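Local structure of endo-beta-1,2-glucanase (Talaromyces funiculosus, 6IMV) at residues A[125-130]-A[196-201]. The protein hydrolyses internal beta-1,2-glucosidic linkages of beta-1,2-glucans as an endo-acting glycoside hydrolase. Residues are numbered along the deposited sequence; the frame is centred on the assembly and turned at random.
With NAG (2-acetamido-2-deoxy-beta-D-glucopyranose), chain F.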
loop_
_atom_site.group_PDB
_atom_site.type_symbol
_atom_site.label_atom_id
_atom_site.label_comp_id
_atom_site.label_asym_id
_atom_site.label_seq_id
_atom_site.Cartn_x
_atom_site.Cartn_y
_atom_site.Cartn_z
ATOM N N GLN A 125 11.176 -19.472 1.842
ATOM C CA GLN A 125 11.030 -20.857 2.311
ATOM C C GLN A 125 9.552 -21.115 2.670
ATOM O O GLN A 125 8.981 -22.120 2.261
ATOM C CB GLN A 125 11.973 -21.142 3.483
ATOM C CG GLN A 125 13.441 -21.145 3.083
ATOM C CD GLN A 125 14.378 -21.411 4.236
ATOM O OE1 GLN A 125 14.194 -22.337 5.016
ATOM N NE2 GLN A 125 15.416 -20.599 4.340
ATOM N N THR A 126 8.935 -20.173 3.396
ATOM C CA THR A 126 7.547 -20.279 3.837
ATOM C C THR A 126 6.584 -20.264 2.639
ATOM O O THR A 126 5.634 -21.073 2.593
ATOM C CB THR A 126 7.205 -19.170 4.833
ATOM O OG1 THR A 126 8.180 -19.223 5.883
ATOM C CG2 THR A 126 5.803 -19.302 5.384
ATOM N N TYR A 127 6.819 -19.354 1.682
ATOM C CA TYR A 127 6.042 -19.279 0.440
ATOM C C TYR A 127 6.043 -20.646 -0.258
ATOM O O TYR A 127 5.012 -21.087 -0.751
ATOM C CB TYR A 127 6.612 -18.231 -0.523
ATOM C CG TYR A 127 6.195 -16.791 -0.320
ATOM C CD1 TYR A 127 6.040 -16.232 0.944
ATOM C CD2 TYR A 127 6.042 -15.954 -1.413
ATOM C CE1 TYR A 127 5.692 -14.896 1.103
ATOM C CE2 TYR A 127 5.696 -14.618 -1.274
ATOM C CZ TYR A 127 5.524 -14.085 -0.011
ATOM O OH TYR A 127 5.190 -12.770 0.106
ATOM N N LEU A 128 7.216 -21.295 -0.303
ATOM C CA LEU A 128 7.400 -22.536 -1.056
ATOM C C LEU A 128 6.725 -23.719 -0.335
ATOM O O LEU A 128 6.147 -24.578 -1.002
ATOM C CB LEU A 128 8.898 -22.788 -1.281
ATOM C CG LEU A 128 9.619 -21.809 -2.217
ATOM C CD1 LEU A 128 11.019 -22.298 -2.556
ATOM C CD2 LEU A 128 8.852 -21.559 -3.507
ATOM N N ARG A 129 6.777 -23.756 1.003
ATOM C CA ARG A 129 6.056 -24.764 1.806
ATOM C C ARG A 129 4.543 -24.610 1.591
ATOM O O ARG A 129 3.810 -25.599 1.503
ATOM C CB ARG A 129 6.389 -24.644 3.299
ATOM C CG ARG A 129 7.812 -25.040 3.675
ATOM C CD ARG A 129 7.983 -25.240 5.182
ATOM N NE ARG A 129 7.545 -24.105 5.997
ATOM C CZ ARG A 129 8.272 -23.014 6.251
ATOM N NH1 ARG A 129 9.491 -22.887 5.743
ATOM N NH2 ARG A 129 7.785 -22.059 7.028
ATOM N N PHE A 130 4.072 -23.362 1.510
ATOM C CA PHE A 130 2.658 -23.083 1.265
ATOM C C PHE A 130 2.241 -23.606 -0.115
ATOM O O PHE A 130 1.172 -24.198 -0.265
ATOM C CB PHE A 130 2.356 -21.586 1.360
ATOM C CG PHE A 130 0.906 -21.263 1.108
ATOM C CD1 PHE A 130 -0.048 -21.505 2.082
ATOM C CD2 PHE A 130 0.493 -20.753 -0.115
ATOM C CE1 PHE A 130 -1.389 -21.227 1.843
ATOM C CE2 PHE A 130 -0.847 -20.475 -0.352
ATOM C CZ PHE A 130 -1.783 -20.708 0.630
ATOM N N GLN A 196 13.199 -14.948 -8.183
ATOM C CA GLN A 196 12.860 -14.879 -9.610
ATOM C C GLN A 196 12.094 -16.157 -10.004
ATOM O O GLN A 196 11.087 -16.093 -10.716
ATOM C CB GLN A 196 14.117 -14.637 -10.459
ATOM C CG GLN A 196 13.857 -14.554 -11.965
ATOM C CD GLN A 196 13.373 -13.203 -12.447
ATOM O OE1 GLN A 196 13.974 -12.159 -12.174
ATOM N NE2 GLN A 196 12.285 -13.210 -13.210
ATOM N N THR A 197 12.555 -17.309 -9.504
ATOM C CA THR A 197 11.901 -18.605 -9.751
ATOM C C THR A 197 10.460 -18.583 -9.224
ATOM O O THR A 197 9.537 -19.035 -9.917
ATOM C CB THR A 197 12.721 -19.746 -9.144
ATOM O OG1 THR A 197 13.978 -19.688 -9.813
ATOM C CG2 THR A 197 12.098 -21.113 -9.329
ATOM N N TRP A 198 10.270 -18.094 -7.989
ATOM C CA TRP A 198 8.932 -18.001 -7.404
ATOM C C TRP A 198 8.056 -17.104 -8.294
ATOM O O TRP A 198 6.960 -17.473 -8.682
ATOM C CB TRP A 198 8.974 -17.496 -5.946
ATOM C CG TRP A 198 7.603 -17.259 -5.393
ATOM C CD1 TRP A 198 6.784 -18.178 -4.804
ATOM C CD2 TRP A 198 6.849 -16.034 -5.456
ATOM N NE1 TRP A 198 5.572 -17.614 -4.512
ATOM C CE2 TRP A 198 5.588 -16.299 -4.886
ATOM C CE3 TRP A 198 7.112 -14.745 -5.944
ATOM C CZ2 TRP A 198 4.602 -15.319 -4.779
ATOM C CZ3 TRP A 198 6.136 -13.778 -5.833
ATOM C CH2 TRP A 198 4.897 -14.068 -5.266
ATOM N N MET A 199 8.575 -15.916 -8.617
ATOM C CA MET A 199 7.843 -14.904 -9.362
ATOM C C MET A 199 7.489 -15.432 -10.755
ATOM O O MET A 199 6.370 -15.212 -11.249
ATOM C CB MET A 199 8.696 -13.641 -9.497
ATOM C CG MET A 199 7.953 -12.458 -10.033
ATOM S SD MET A 199 9.002 -10.991 -10.103
ATOM C CE MET A 199 10.123 -11.444 -11.427
ATOM N N ASP A 200 8.439 -16.132 -11.380
ATOM C CA ASP A 200 8.271 -16.644 -12.743
ATOM C C ASP A 200 7.170 -17.711 -12.775
ATOM O O ASP A 200 6.455 -17.831 -13.772
ATOM C CB ASP A 200 9.580 -17.194 -13.325
ATOM C CG ASP A 200 10.571 -16.120 -13.745
ATOM O OD1 ASP A 200 10.158 -14.956 -13.870
ATOM O OD2 ASP A 200 11.758 -16.458 -13.939
ATOM N N TYR A 201 7.026 -18.477 -11.692
ATOM C CA TYR A 201 6.023 -19.538 -11.661
ATOM C C TYR A 201 4.610 -18.941 -11.781
ATOM O O TYR A 201 3.743 -19.513 -12.472
ATOM C CB TYR A 201 6.189 -20.411 -10.416
ATOM C CG TYR A 201 5.129 -21.472 -10.299
ATOM C CD1 TYR A 201 5.042 -22.498 -11.227
ATOM C CD2 TYR A 201 4.179 -21.421 -9.293
ATOM C CE1 TYR A 201 4.055 -23.467 -11.146
ATOM C CE2 TYR A 201 3.194 -22.388 -9.186
ATOM C CZ TYR A 201 3.131 -23.410 -10.119
ATOM O OH TYR A 201 2.143 -24.338 -10.012
HETATM C C1 NAG F . 4.676 -24.935 -6.702
HETATM C C2 NAG F . 6.051 -24.935 -7.332
HETATM C C3 NAG F . 5.981 -25.602 -8.697
HETATM C C4 NAG F . 5.365 -26.991 -8.597
HETATM C C5 NAG F . 4.034 -26.863 -7.886
HETATM C C6 NAG F . 3.295 -28.188 -7.718
HETATM C C7 NAG F . 7.667 -23.120 -7.059
HETATM C C8 NAG F . 7.907 -21.662 -7.310
HETATM N N2 NAG F . 6.498 -23.573 -7.457
HETATM O O3 NAG F . 7.290 -25.662 -9.235
HETATM O O4 NAG F . 5.154 -27.539 -9.907
HETATM O O5 NAG F . 4.283 -26.292 -6.607
HETATM O O6 NAG F . 3.741 -28.767 -6.486
HETATM O O7 NAG F . 8.513 -23.819 -6.545
HETATM O O HOH W 1 3.956 -19.742 -3.188
#
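Tyr127 turns the edge of its ring onto one face of Trp198, a T-shaped pair whose planes stand 65° apart. The touch is made by Tyr127 CD2, over the indole rim at the fusion carbon CE2 and NE1 of Trp198, 3.5 Å from each, while Tyr127 CE2 lies above the rim of the six-membered ring, 3.7 Å from Trp198 CZ2. Edge-to-face packing suits this pair, because the weakly positive ring hydrogens of tyrosine meet the electron-rich indole face. Trp198 reaches across because its CG is anti to the backbone N (chi1 174°), which sends the broad ring toward helix 112-133. Leu128 adds a lighter apolar touch from the edge of the indole: its CD2 comes within 4.2 Å of Trp198 CD1.

No direct hydrogen bond joins the two segments, but a water bridges them. Lying in the indole plane, it accepts from Trp198 NE1 at 3.0 Å and donates to the carbonyl oxygen of Tyr127, so the buried indole N-H has a polar partner. Tyr127 OH hydrogen-bonds Glu83 OE1, which satisfies the hydroxyl at the buried end of the ring and fixes its position, and Leu169 of helix 163-182 also packs on this tyrosine.

On the outer side lies an N-acetylglucosamine, probably attached to Asn131 of an Asn-Glu-Thr sequon, which places it between the two helices. Its N2 lies over the Tyr201 face toward the rim, and C1, C3 and C5, one face of the beta-pyranose, turn to this tyrosine, with C3 3.8 Å from Tyr201 CE1: a CH-pi stack. Its acetyl methyl C8 is 3.8 Å from Trp198 CA. A sugar at the end of helix 112-133 is thus stacked on an aromatic of helix 186-210, two helices probably belonging to an (alpha/alpha)6 barrel.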